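Local coordinates for protein cysteine desulfurase (Fervidobacterium islandicum, PDB 6A6E) that probably catalyses the PLP-dependent removal of sulfur from cysteine, as a SufS-type cysteine desulfurase of a thermophilic bacterium, at residues 129-134 / 181-186. Residues are numbered along the deposited sequence; the frame is centred on the assembly and turned at random.
With PLP (pyridoxal-5'-phosphate), chain E.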
loop_
_atom_site.group_PDB
_atom_site.type_symbol
_atom_site.label_atom_id
_atom_site.label_comp_id
_atom_site.label_asym_id
_atom_site.label_seq_id
_atom_site.Cartn_x
_atom_site.Cartn_y
_atom_site.Cartn_z
ATOM N N SER A 129 -7.984 -13.605 20.813
ATOM C CA SER A 129 -8.213 -15.020 20.938
ATOM C C SER A 129 -6.938 -15.820 20.622
ATOM O O SER A 129 -6.028 -15.320 19.967
ATOM C CB SER A 129 -9.354 -15.447 20.035
ATOM O OG SER A 129 -8.858 -15.977 18.840
ATOM N N GLN A 130 -6.897 -17.080 21.084
ATOM C CA GLN A 130 -5.788 -17.959 20.820
ATOM C C GLN A 130 -5.653 -18.349 19.341
ATOM O O GLN A 130 -4.602 -18.844 18.934
ATOM C CB GLN A 130 -5.876 -19.251 21.672
ATOM C CG GLN A 130 -5.370 -19.050 23.069
ATOM C CD GLN A 130 -5.264 -20.325 23.941
ATOM O OE1 GLN A 130 -5.952 -21.317 23.746
ATOM N NE2 GLN A 130 -4.363 -20.257 24.925
ATOM N N VAL A 131 -6.698 -18.209 18.551
ATOM C CA VAL A 131 -6.592 -18.617 17.173
ATOM C C VAL A 131 -6.247 -17.453 16.220
ATOM O O VAL A 131 -6.313 -17.616 14.985
ATOM C CB VAL A 131 -7.897 -19.316 16.722
ATOM C CG1 VAL A 131 -8.355 -20.306 17.787
ATOM C CG2 VAL A 131 -9.010 -18.339 16.469
ATOM N N GLU A 132 -5.877 -16.286 16.732
ATOM C CA GLU A 132 -5.583 -15.126 15.818
ATOM C C GLU A 132 -4.381 -15.389 14.882
ATOM O O GLU A 132 -3.393 -16.039 15.232
ATOM C CB GLU A 132 -5.324 -13.862 16.577
ATOM C CG GLU A 132 -6.451 -13.420 17.484
ATOM C CD GLU A 132 -7.767 -13.303 16.738
ATOM O OE1 GLU A 132 -8.842 -13.715 17.288
ATOM O OE2 GLU A 132 -7.724 -12.759 15.595
ATOM N N HIS A 133 -4.554 -14.934 13.673
ATOM C CA HIS A 133 -3.501 -14.688 12.725
ATOM C C HIS A 133 -2.458 -13.725 13.327
ATOM O O HIS A 133 -2.769 -12.877 14.163
ATOM C CB HIS A 133 -4.162 -14.169 11.433
ATOM C CG HIS A 133 -3.229 -14.009 10.258
ATOM N ND1 HIS A 133 -2.256 -13.025 10.203
ATOM C CD2 HIS A 133 -3.191 -14.645 9.069
ATOM C CE1 HIS A 133 -1.615 -13.107 9.052
ATOM N NE2 HIS A 133 -2.156 -14.087 8.348
ATOM N N HIS A 134 -1.182 -13.918 12.956
ATOM C CA HIS A 134 -0.090 -13.049 13.421
ATOM C C HIS A 134 -0.425 -11.558 13.278
ATOM O O HIS A 134 -0.029 -10.767 14.109
ATOM C CB HIS A 134 1.231 -13.371 12.693
ATOM C CG HIS A 134 1.791 -14.695 13.095
ATOM N ND1 HIS A 134 2.716 -15.391 12.335
ATOM C CD2 HIS A 134 1.460 -15.504 14.129
ATOM C CE1 HIS A 134 2.967 -16.550 12.922
ATOM N NE2 HIS A 134 2.198 -16.648 14.000
ATOM N N SER A 181 -10.023 -7.590 20.363
ATOM C CA SER A 181 -9.757 -7.734 18.934
ATOM C C SER A 181 -9.846 -9.172 18.585
ATOM O O SER A 181 -9.087 -9.967 19.078
ATOM C CB SER A 181 -8.377 -7.193 18.569
ATOM O OG SER A 181 -8.219 -7.022 17.161
ATOM N N ILE A 182 -10.748 -9.522 17.703
ATOM C CA ILE A 182 -10.926 -10.894 17.412
ATOM C C ILE A 182 -11.176 -11.118 15.938
ATOM O O ILE A 182 -11.736 -10.238 15.285
ATOM C CB ILE A 182 -12.142 -11.456 18.259
ATOM C CG1 ILE A 182 -12.185 -12.986 18.128
ATOM C CG2 ILE A 182 -13.454 -10.831 17.824
ATOM C CD1 ILE A 182 -13.028 -13.674 19.175
ATOM N N THR A 183 -10.827 -12.314 15.450
ATOM C CA THR A 183 -11.072 -12.675 14.085
ATOM C C THR A 183 -12.563 -12.893 13.843
ATOM O O THR A 183 -13.306 -13.333 14.702
ATOM C CB THR A 183 -10.289 -13.944 13.668
ATOM O OG1 THR A 183 -10.516 -14.173 12.293
ATOM C CG2 THR A 183 -10.711 -15.218 14.469
ATOM N N GLY A 184 -13.020 -12.478 12.684
ATOM C CA GLY A 184 -14.365 -12.739 12.265
ATOM C C GLY A 184 -14.480 -14.184 11.788
ATOM O O GLY A 184 -15.591 -14.762 11.775
ATOM N N GLN A 185 -13.358 -14.765 11.358
ATOM C CA GLN A 185 -13.294 -16.180 10.961
ATOM C C GLN A 185 -11.843 -16.609 10.851
ATOM O O GLN A 185 -11.042 -15.904 10.197
ATOM C CB GLN A 185 -13.943 -16.379 9.586
ATOM C CG GLN A 185 -13.821 -17.801 9.027
ATOM C CD GLN A 185 -14.359 -17.935 7.623
ATOM O OE1 GLN A 185 -14.609 -16.946 6.964
ATOM N NE2 GLN A 185 -14.578 -19.144 7.175
ATOM N N SER A 186 -11.499 -17.751 11.465
ATOM C CA SER A 186 -10.131 -18.255 11.497
ATOM C C SER A 186 -9.729 -18.740 10.127
ATOM O O SER A 186 -10.505 -19.412 9.433
ATOM C CB SER A 186 -9.945 -19.358 12.549
ATOM O OG SER A 186 -8.693 -20.050 12.412
HETATM N N1 PLP E . -6.132 -12.195 9.336
HETATM C C2 PLP E . -6.690 -13.224 8.754
HETATM C C2A PLP E . -7.668 -14.072 9.494
HETATM C C3 PLP E . -6.281 -13.521 7.381
HETATM O O3 PLP E . -6.814 -14.577 6.792
HETATM C C4 PLP E . -5.343 -12.646 6.681
HETATM C C4A PLP E . -4.963 -12.819 5.292
HETATM C C5 PLP E . -4.754 -11.542 7.446
HETATM C C6 PLP E . -5.201 -11.408 8.726
HETATM C C5A PLP E . -3.688 -10.611 6.859
HETATM O O4P PLP E . -3.915 -10.002 5.597
HETATM P P PLP E . -2.818 -9.211 4.701
HETATM O O1P PLP E . -2.394 -7.999 5.431
HETATM O O2P PLP E . -1.786 -10.276 4.469
HETATM O O3P PLP E . -3.661 -8.879 3.506
HETATM O O HOH W 1 -6.650 -18.367 12.586
#
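E132 reaches over from the turn after strand 125-129 to the end of the neighbouring parallel strand 179-183, in the central mixed sheet of this class-V aminotransferase fold, where the loops leaving the strand ends line the PLP pocket. T183 N donates to E132 OE1 at 3.0 Å with an N-H...O angle of 155°; OE1 accepts with its syn lone pair. E132 OE1 takes a second bond, 2.7 Å from S129 OG, on its anti side, and OE2 is held by N136 ND2, so the carboxylate is gripped by three donors. The chain bends at chi2 (-54°), which sets CD beside the T183 backbone N, and E132 OE2 lies 3.4 Å from T183 CB. An alanine at E132 would probably leave T183 N and S129 OG without their shared acceptor and open a gap beside the strand end.

Farther along, V131 CG2 rests against both T183 CG2 and S186 CB, the V131 and T183 side chains crossing at about a right angle, while the loop residue M193, and L380 of helix 378-387, also touch V131. Toward the cofactor, the H133 ring turns one face to the PLP, whose C6 lies over the ring centre, 3.6 Å above its plane, and T183 OG1 approaches the PLP methyl C2A.

In the second shell, S129 OG closes an ST turn by accepting from V131 N, within a type I turn that brings E132 round to the strand. A water bridges the two loops: it donates to V131 O and lies 2.7 Å from S186 OG, which also meets T189 N.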